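Local coordinates for protein coclaurine N-methyltransferase (Coptis japonica, PDB 6GKV) that transfers a methyl group from S-adenosyl-L-methionine to the ring nitrogen of coclaurine and related tetrahydroisoquinolines in plant alkaloid biosynthesis, at residues E50-L54 with T232-H236; F224-H230 with E341-V347. Numbering follows the deposited sequence.

Contact 1 of 2, residues E50-L54 with T232-H236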
ATOM      1  N   GLU A  50      -1.374   0.305  12.433  1.00 45.26           N
ATOM      2  CA  GLU A  50      -2.167  -0.944  12.539  1.00 43.46           C
ATOM      3  C   GLU A  50      -1.761  -1.980  11.503  1.00 41.55           C
ATOM      4  O   GLU A  50      -1.683  -3.162  11.799  1.00 42.87           O
ATOM      5  CB  GLU A  50      -3.663  -0.673  12.391  1.00 39.15           C
ATOM      6  CG  GLU A  50      -4.300  -0.072  13.617  1.00 45.08           C
ATOM      7  CD  GLU A  50      -4.067  -0.933  14.861  1.00 59.90           C
ATOM      8  OE1 GLU A  50      -4.333  -2.161  14.811  1.00 62.30           O
ATOM      9  OE2 GLU A  50      -3.607  -0.383  15.888  1.00 57.21           O
ATOM     10  N   ILE A  51      -1.491  -1.542  10.283  1.00 46.29           N
ATOM     11  CA  ILE A  51      -1.055  -2.477   9.262  1.00 44.81           C
ATOM     12  C   ILE A  51       0.309  -3.067   9.635  1.00 50.65           C
ATOM     13  O   ILE A  51       0.601  -4.206   9.312  1.00 50.92           O
ATOM     14  CB  ILE A  51      -0.986  -1.818   7.865  1.00 43.09           C
ATOM     15  CG1 ILE A  51      -2.361  -1.281   7.457  1.00 37.87           C
ATOM     16  CG2 ILE A  51      -0.486  -2.837   6.798  1.00 43.10           C
ATOM     17  CD1 ILE A  51      -3.352  -2.378   7.144  1.00 44.11           C
ATOM     18  N   GLN A  52       1.137  -2.292  10.334  1.00 45.91           N
ATOM     19  CA  GLN A  52       2.490  -2.728  10.658  1.00 45.85           C
ATOM     20  C   GLN A  52       2.488  -3.693  11.842  1.00 48.02           C
ATOM     21  O   GLN A  52       3.295  -4.618  11.883  1.00 47.00           O
ATOM     22  CB  GLN A  52       3.381  -1.518  10.956  1.00 50.20           C
ATOM     23  CG  GLN A  52       3.608  -0.621   9.751  1.00 47.13           C
ATOM     24  CD  GLN A  52       4.223  -1.375   8.601  1.00 45.28           C
ATOM     25  OE1 GLN A  52       5.397  -1.742   8.654  1.00 41.56           O
ATOM     26  NE2 GLN A  52       3.428  -1.629   7.553  1.00 42.96           N
ATOM     27  N   ASN A  53       1.589  -3.456  12.801  1.00 38.16           N
ATOM     28  CA  ASN A  53       1.413  -4.327  13.936  1.00 39.44           C
ATOM     29  C   ASN A  53       1.060  -5.721  13.464  1.00 47.57           C
ATOM     30  O   ASN A  53       1.619  -6.710  13.937  1.00 50.13           O
ATOM     31  CB  ASN A  53       0.328  -3.791  14.859  1.00 49.79           C
ATOM     32  CG  ASN A  53       0.769  -2.562  15.607  1.00 56.63           C
ATOM     33  OD1 ASN A  53       1.945  -2.210  15.578  1.00 66.63           O
ATOM     34  ND2 ASN A  53      -0.168  -1.899  16.289  1.00 51.38           N
ATOM     35  N   LEU A  54       0.157  -5.793  12.495  1.00 42.96           N
ATOM     36  CA  LEU A  54      -0.233  -7.083  11.961  1.00 45.30           C
ATOM     37  C   LEU A  54       0.853  -7.700  11.044  1.00 48.85           C
ATOM     38  O   LEU A  54       1.190  -8.871  11.194  1.00 50.66           O
ATOM     39  CB  LEU A  54      -1.572  -6.964  11.225  1.00 40.06           C
ATOM     40  CG  LEU A  54      -2.192  -8.320  10.875  1.00 42.28           C
ATOM     41  CD1 LEU A  54      -2.226  -9.215  12.108  1.00 29.09           C
ATOM     42  CD2 LEU A  54      -3.574  -8.164  10.276  1.00 38.04           C
ATOM     43  N   THR A 232      -8.785  -0.884   3.183  1.00 48.35           N
ATOM     44  CA  THR A 232      -7.868  -0.102   4.017  1.00 41.49           C
ATOM     45  C   THR A 232      -7.211  -0.844   5.181  1.00 49.46           C
ATOM     46  O   THR A 232      -5.984  -0.806   5.327  1.00 55.51           O
ATOM     47  CB  THR A 232      -8.608   1.080   4.578  1.00 38.95           C
ATOM     48  OG1 THR A 232      -9.177   1.792   3.481  1.00 47.15           O
ATOM     49  CG2 THR A 232      -7.684   1.978   5.384  1.00 32.18           C
ATOM     50  N   PHE A 233      -8.013  -1.496   6.024  1.00 44.23           N
ATOM     51  CA  PHE A 233      -7.434  -2.137   7.197  1.00 46.17           C
ATOM     52  C   PHE A 233      -7.336  -3.650   7.046  1.00 43.50           C
ATOM     53  O   PHE A 233      -7.823  -4.233   6.077  1.00 46.89           O
ATOM     54  CB  PHE A 233      -8.192  -1.749   8.490  1.00 49.03           C
ATOM     55  CG  PHE A 233      -9.697  -1.972   8.462  1.00 54.07           C
ATOM     56  CD1 PHE A 233     -10.241  -3.221   8.725  1.00 42.06           C
ATOM     57  CD2 PHE A 233     -10.571  -0.901   8.274  1.00 58.32           C
ATOM     58  CE1 PHE A 233     -11.619  -3.416   8.736  1.00 42.59           C
ATOM     59  CE2 PHE A 233     -11.957  -1.094   8.291  1.00 51.96           C
ATOM     60  CZ  PHE A 233     -12.473  -2.354   8.516  1.00 46.49           C
ATOM     61  N   ALA A 234      -6.639  -4.278   7.977  1.00 39.39           N
ATOM     62  CA  ALA A 234      -6.445  -5.716   7.914  1.00 41.43           C
ATOM     63  C   ALA A 234      -6.717  -6.287   9.293  1.00 44.25           C
ATOM     64  O   ALA A 234      -6.572  -5.573  10.295  1.00 38.43           O
ATOM     65  CB  ALA A 234      -5.030  -6.059   7.441  1.00 26.78           C
ATOM     66  N   TYR A 235      -7.123  -7.555   9.359  1.00 45.15           N
ATOM     67  CA  TYR A 235      -7.404  -8.145  10.672  1.00 45.05           C
ATOM     68  C   TYR A 235      -7.597  -9.652  10.691  1.00 43.54           C
ATOM     69  O   TYR A 235      -8.135 -10.258   9.746  1.00 41.67           O
ATOM     70  CB  TYR A 235      -8.638  -7.480  11.303  1.00 35.12           C
ATOM     71  CG  TYR A 235      -9.919  -7.513  10.479  1.00 44.27           C
ATOM     72  CD1 TYR A 235     -10.064  -6.731   9.339  1.00 48.59           C
ATOM     73  CD2 TYR A 235     -11.002  -8.291  10.875  1.00 37.87           C
ATOM     74  CE1 TYR A 235     -11.244  -6.743   8.596  1.00 42.66           C
ATOM     75  CE2 TYR A 235     -12.176  -8.313  10.144  1.00 40.98           C
ATOM     76  CZ  TYR A 235     -12.293  -7.526   9.006  1.00 44.96           C
ATOM     77  OH  TYR A 235     -13.454  -7.536   8.279  1.00 48.86           O
ATOM     78  N   HIS A 236      -7.113 -10.254  11.775  1.00 48.10           N
ATOM     79  CA  HIS A 236      -7.482 -11.626  12.137  1.00 47.42           C
ATOM     80  C   HIS A 236      -9.007 -11.700  12.217  1.00 46.25           C
ATOM     81  O   HIS A 236      -9.633 -10.792  12.785  1.00 41.93           O
ATOM     82  CB  HIS A 236      -6.893 -12.037  13.493  1.00 42.85           C
ATOM     83  CG  HIS A 236      -5.410 -12.255  13.503  1.00 42.97           C
ATOM     84  ND1 HIS A 236      -4.820 -13.398  12.994  1.00 45.93           N
ATOM     85  CD2 HIS A 236      -4.402 -11.521  14.035  1.00 45.43           C
ATOM     86  CE1 HIS A 236      -3.514 -13.337  13.178  1.00 46.08           C
ATOM     87  NE2 HIS A 236      -3.231 -12.207  13.809  1.00 50.54           N
TER
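A single turn of helix 44-58, closed by the backbone hydrogen bond from L54 N to E50 O at 3.3 Å, lies against chain that is extended from F233 on and becomes the short strand 235-236. The backbones stay well apart: the CA atoms of I51 and A234 are 6.4 Å from each other, those of L54 and Y235 7.4 Å. Side chains three positions apart on the helix bridge the gap. I51 reaches across with its CD1, which sits 3.6 Å from T232 O and 4.1 Å from A234 CB. L54 has its CA-to-CB bond directed toward 232-236, and its CD2 lies 3.8 Å from A234 CB and 3.7 Å from Y235 N. The small A234 side chain thus meets both larger ones, while L54 CD1 is 3.6 Å from NE2 of H236. Y235 turns its CA-to-CB bond away from the helix; its hydroxyl probably hydrogen-bonds to W342, and its backbone pairs with I258 of the neighbouring strand. F233 projects sideways, and its ring stacks on H230 and meets Y40 edge-to-face. What holds the pair together is therefore dispersion and shape: 245 Å² of largely apolar surface, I51 and L54 resting on backbone as well as on A234, without hydrogen bonds between the segments, by which helix 44-58 packs on the chain just after strand 221-230, away from the annotated ligand sites.

Contact 2 of 2, residues F224-H230 with E341-V347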
ATOM      1  N   PHE A 224       0.741 -15.257  -9.590  1.00 50.59           N
ATOM      2  CA  PHE A 224      -0.497 -14.478  -9.563  1.00 40.85           C
ATOM      3  C   PHE A 224      -1.349 -14.823  -8.329  1.00 47.86           C
ATOM      4  O   PHE A 224      -1.646 -16.001  -8.055  1.00 42.43           O
ATOM      5  CB  PHE A 224      -1.316 -14.692 -10.825  1.00 34.49           C
ATOM      6  CG  PHE A 224      -2.647 -13.983 -10.791  1.00 45.38           C
ATOM      7  CD1 PHE A 224      -2.723 -12.607 -10.988  1.00 45.90           C
ATOM      8  CD2 PHE A 224      -3.814 -14.677 -10.534  1.00 43.56           C
ATOM      9  CE1 PHE A 224      -3.945 -11.948 -10.943  1.00 45.13           C
ATOM     10  CE2 PHE A 224      -5.039 -14.020 -10.483  1.00 44.63           C
ATOM     11  CZ  PHE A 224      -5.103 -12.652 -10.690  1.00 42.66           C
ATOM     12  N   LEU A 225      -1.749 -13.789  -7.596  1.00 49.86           N
ATOM     13  CA  LEU A 225      -2.495 -13.958  -6.347  1.00 46.82           C
ATOM     14  C   LEU A 225      -3.843 -13.243  -6.319  1.00 43.64           C
ATOM     15  O   LEU A 225      -3.933 -12.082  -6.664  1.00 43.28           O
ATOM     16  CB  LEU A 225      -1.660 -13.452  -5.177  1.00 49.24           C
ATOM     17  CG  LEU A 225      -2.384 -13.382  -3.835  1.00 49.52           C
ATOM     18  CD1 LEU A 225      -2.692 -14.774  -3.389  1.00 45.33           C
ATOM     19  CD2 LEU A 225      -1.525 -12.664  -2.802  1.00 54.81           C
ATOM     20  N   GLU A 226      -4.881 -13.946  -5.879  1.00 44.49           N
ATOM     21  CA  GLU A 226      -6.145 -13.310  -5.533  1.00 43.08           C
ATOM     22  C   GLU A 226      -6.456 -13.537  -4.049  1.00 50.03           C
ATOM     23  O   GLU A 226      -6.367 -14.669  -3.545  1.00 44.19           O
ATOM     24  CB  GLU A 226      -7.299 -13.835  -6.393  1.00 37.54           C
ATOM     25  CG  GLU A 226      -8.646 -13.143  -6.092  1.00 42.64           C
ATOM     26  CD  GLU A 226      -9.834 -13.765  -6.838  1.00 49.33           C
ATOM     27  OE1 GLU A 226     -10.022 -13.463  -8.033  1.00 54.44           O
ATOM     28  OE2 GLU A 226     -10.583 -14.558  -6.237  1.00 45.33           O
ATOM     29  N   HIS A 227      -6.801 -12.455  -3.351  1.00 35.67           N
ATOM     30  CA  HIS A 227      -7.281 -12.564  -1.990  1.00 33.34           C
ATOM     31  C   HIS A 227      -8.388 -11.570  -1.779  1.00 37.61           C
ATOM     32  O   HIS A 227      -8.339 -10.473  -2.311  1.00 36.86           O
ATOM     33  CB  HIS A 227      -6.178 -12.316  -0.977  1.00 27.53           C
ATOM     34  CG  HIS A 227      -5.559 -10.960  -1.077  1.00 39.80           C
ATOM     35  ND1 HIS A 227      -5.950  -9.908  -0.278  1.00 40.36           N
ATOM     36  CD2 HIS A 227      -4.565 -10.487  -1.865  1.00 39.22           C
ATOM     37  CE1 HIS A 227      -5.219  -8.845  -0.566  1.00 39.41           C
ATOM     38  NE2 HIS A 227      -4.370  -9.168  -1.525  1.00 40.77           N
ATOM     39  N   ILE A 228      -9.395 -11.946  -1.010  1.00 30.20           N
ATOM     40  CA  ILE A 228     -10.403 -10.978  -0.670  1.00 34.08           C
ATOM     41  C   ILE A 228      -9.732 -10.032   0.326  1.00 36.92           C
ATOM     42  O   ILE A 228      -8.713 -10.391   0.915  1.00 38.72           O
ATOM     43  CB  ILE A 228     -11.670 -11.655  -0.107  1.00 36.57           C
ATOM     44  CG1 ILE A 228     -11.307 -12.622   1.019  1.00 27.08           C
ATOM     45  CG2 ILE A 228     -12.354 -12.427  -1.218  1.00 39.12           C
ATOM     46  CD1 ILE A 228     -11.205 -11.988   2.371  1.00 29.76           C
ATOM     47  N   CYS A 229     -10.274  -8.829   0.507  1.00 40.36           N
ATOM     48  CA  CYS A 229      -9.651  -7.860   1.408  1.00 32.59           C
ATOM     49  C   CYS A 229     -10.649  -6.832   1.897  1.00 34.25           C
ATOM     50  O   CYS A 229     -11.797  -6.799   1.423  1.00 32.17           O
ATOM     51  CB  CYS A 229      -8.509  -7.150   0.699  1.00 37.55           C
ATOM     52  SG  CYS A 229      -9.121  -6.124  -0.638  1.00 41.60           S
ATOM     53  N   HIS A 230     -10.232  -6.014   2.865  1.00 28.48           N
ATOM     54  CA  HIS A 230     -10.858  -4.715   3.019  1.00 42.39           C
ATOM     55  C   HIS A 230      -9.913  -3.670   2.432  1.00 41.19           C
ATOM     56  O   HIS A 230      -8.692  -3.791   2.547  1.00 42.78           O
ATOM     57  CB  HIS A 230     -11.180  -4.376   4.470  1.00 34.54           C
ATOM     58  CG  HIS A 230     -11.830  -3.031   4.609  1.00 37.40           C
ATOM     59  ND1 HIS A 230     -11.110  -1.879   4.829  1.00 34.84           N
ATOM     60  CD2 HIS A 230     -13.130  -2.652   4.479  1.00 32.06           C
ATOM     61  CE1 HIS A 230     -11.946  -0.849   4.875  1.00 39.55           C
ATOM     62  NE2 HIS A 230     -13.172  -1.292   4.665  1.00 44.14           N
ATOM     63  N   GLU A 341     -16.049  -1.421   0.217  1.00 34.07           N
ATOM     64  CA  GLU A 341     -15.437  -1.662   1.518  1.00 28.52           C
ATOM     65  C   GLU A 341     -14.628  -2.970   1.491  1.00 37.46           C
ATOM     66  O   GLU A 341     -13.400  -2.958   1.472  1.00 36.19           O
ATOM     67  CB  GLU A 341     -16.500  -1.713   2.614  1.00 40.55           C
ATOM     68  CG  GLU A 341     -17.251  -0.400   2.816  1.00 44.72           C
ATOM     69  CD  GLU A 341     -16.376   0.710   3.372  1.00 41.13           C
ATOM     70  OE1 GLU A 341     -15.255   0.428   3.819  1.00 45.88           O
ATOM     71  OE2 GLU A 341     -16.812   1.876   3.385  1.00 54.62           O
ATOM     72  N   TRP A 342     -15.337  -4.093   1.530  1.00 46.01           N
ATOM     73  CA  TRP A 342     -14.717  -5.405   1.418  1.00 38.84           C
ATOM     74  C   TRP A 342     -14.754  -5.793  -0.048  1.00 41.77           C
ATOM     75  O   TRP A 342     -15.765  -5.571  -0.730  1.00 40.35           O
ATOM     76  CB  TRP A 342     -15.441  -6.432   2.298  1.00 33.22           C
ATOM     77  CG  TRP A 342     -15.196  -6.225   3.776  1.00 24.63           C
ATOM     78  CD1 TRP A 342     -14.093  -6.612   4.475  1.00 31.81           C
ATOM     79  CD2 TRP A 342     -16.062  -5.567   4.719  1.00 31.94           C
ATOM     80  NE1 TRP A 342     -14.221  -6.248   5.798  1.00 36.63           N
ATOM     81  CE2 TRP A 342     -15.404  -5.620   5.971  1.00 32.03           C
ATOM     82  CE3 TRP A 342     -17.331  -4.992   4.628  1.00 38.17           C
ATOM     83  CZ2 TRP A 342     -15.993  -5.082   7.128  1.00 35.31           C
ATOM     84  CZ3 TRP A 342     -17.905  -4.468   5.792  1.00 31.24           C
ATOM     85  CH2 TRP A 342     -17.233  -4.513   7.018  1.00 31.12           C
ATOM     86  N   MET A 343     -13.650  -6.352  -0.536  1.00 39.27           N
ATOM     87  CA  MET A 343     -13.492  -6.574  -1.961  1.00 38.63           C
ATOM     88  C   MET A 343     -12.377  -7.562  -2.275  1.00 42.27           C
ATOM     89  O   MET A 343     -11.843  -8.226  -1.379  1.00 39.68           O
ATOM     90  CB  MET A 343     -13.218  -5.239  -2.670  1.00 37.88           C
ATOM     91  CG  MET A 343     -12.106  -4.402  -2.003  1.00 39.47           C
ATOM     92  SD  MET A 343     -11.831  -2.782  -2.783  1.00 50.11           S
ATOM     93  CE  MET A 343     -13.070  -1.769  -1.991  1.00 24.55           C
ATOM     94  N   ALA A 344     -12.027  -7.629  -3.556  1.00 39.94           N
ATOM     95  CA  ALA A 344     -11.009  -8.541  -4.051  1.00 37.44           C
ATOM     96  C   ALA A 344      -9.784  -7.820  -4.614  1.00 38.32           C
ATOM     97  O   ALA A 344      -9.887  -6.839  -5.354  1.00 37.81           O
ATOM     98  CB  ALA A 344     -11.603  -9.456  -5.105  1.00 31.25           C
ATOM     99  N   SER A 345      -8.617  -8.334  -4.247  1.00 44.27           N
ATOM    100  CA  SER A 345      -7.322  -7.810  -4.683  1.00 33.79           C
ATOM    101  C   SER A 345      -6.557  -8.805  -5.535  1.00 32.78           C
ATOM    102  O   SER A 345      -6.410  -9.981  -5.160  1.00 40.71           O
ATOM    103  CB  SER A 345      -6.486  -7.433  -3.460  1.00 27.62           C
ATOM    104  OG  SER A 345      -5.164  -7.062  -3.814  1.00 31.26           O
ATOM    105  N   HIS A 346      -6.057  -8.337  -6.677  1.00 37.64           N
ATOM    106  CA  HIS A 346      -5.157  -9.126  -7.528  1.00 40.04           C
ATOM    107  C   HIS A 346      -3.725  -8.575  -7.552  1.00 42.37           C
ATOM    108  O   HIS A 346      -3.491  -7.411  -7.915  1.00 46.11           O
ATOM    109  CB  HIS A 346      -5.685  -9.194  -8.962  1.00 41.73           C
ATOM    110  CG  HIS A 346      -6.933 -10.016  -9.111  1.00 42.90           C
ATOM    111  ND1 HIS A 346      -7.642 -10.087 -10.289  1.00 42.74           N
ATOM    112  CD2 HIS A 346      -7.585 -10.804  -8.229  1.00 43.40           C
ATOM    113  CE1 HIS A 346      -8.686 -10.881 -10.129  1.00 36.99           C
ATOM    114  NE2 HIS A 346      -8.668 -11.339  -8.892  1.00 46.11           N
ATOM    115  N   VAL A 347      -2.770  -9.429  -7.200  1.00 36.52           N
ATOM    116  CA  VAL A 347      -1.368  -9.056  -7.229  1.00 34.07           C
ATOM    117  C   VAL A 347      -0.549  -9.953  -8.157  1.00 48.44           C
ATOM    118  O   VAL A 347      -0.617 -11.189  -8.070  1.00 40.20           O
ATOM    119  CB  VAL A 347      -0.741  -9.100  -5.831  1.00 38.80           C
ATOM    120  CG1 VAL A 347       0.609  -8.409  -5.859  1.00 41.80           C
ATOM    121  CG2 VAL A 347      -1.661  -8.434  -4.804  1.00 36.25           C
TER
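Two histidine-carboxylate hydrogen bonds, running in opposite senses between the two segments, mark this antiparallel pair. Near one end H346 NE2 donates to E226 OE1 at 2.7 Å; at the other, H230 NE2 donates at 2.8 Å to OE1 of E341, which immediately precedes strand 342-350. Each carboxylate has a further partner, Y115 for E226 and Y40 for E341. Both histidines also enter edge-to-face aromatic pairs: F224 turns its edge to the face of H346, and H230 its edge to the face of W342, centroids 5.0 Å apart in both cases, the second measured to the five-membered indole ring. Along the ladder, L225 with V347, H227 with S345 and C229 with M343 are the hydrogen-bonded pairs, the shortest bond being C229 N to M343 O at 2.5 Å. On the face carrying H227, S345 CB sits 3.7 Å from the imidazole centroid in a CH-pi contact; on the other, the side chain of I228 is about 4 Å from the bound N-methylheliamine and that of E226 about 6 Å from S-adenosylhomocysteine. This is where the parallel Rossmann-like sheet of the methyltransferase turns antiparallel: strand 221-230 has 191-197 as its other neighbour, strand 342-350 has 272-279, and helix 21-39 packs on H230 and W342 at their end of the ladder.

How the contacts relate
The two contacts lie about 15 Å apart between centres and alternate along the chain: 50-54, 224-230, 232-236, then 341-347. Strand 221-230 belongs to contact 2, and the chain leaving it runs directly into the 232-236 side of contact 1. Contact 2 is buried in the seven-stranded sheet beside the ligands, whereas contact 1 is more peripheral, its centre about 19 Å from the chain centre, and brings in a helix from the N-terminal part. They meet where Y235 OH and W342 NE1, 2.9 Å apart, probably hydrogen-bond. Together they connect helix 44-58, the third from the N-terminus, by way of the 232-236 segment, to the sheet that borders the substrate pocket.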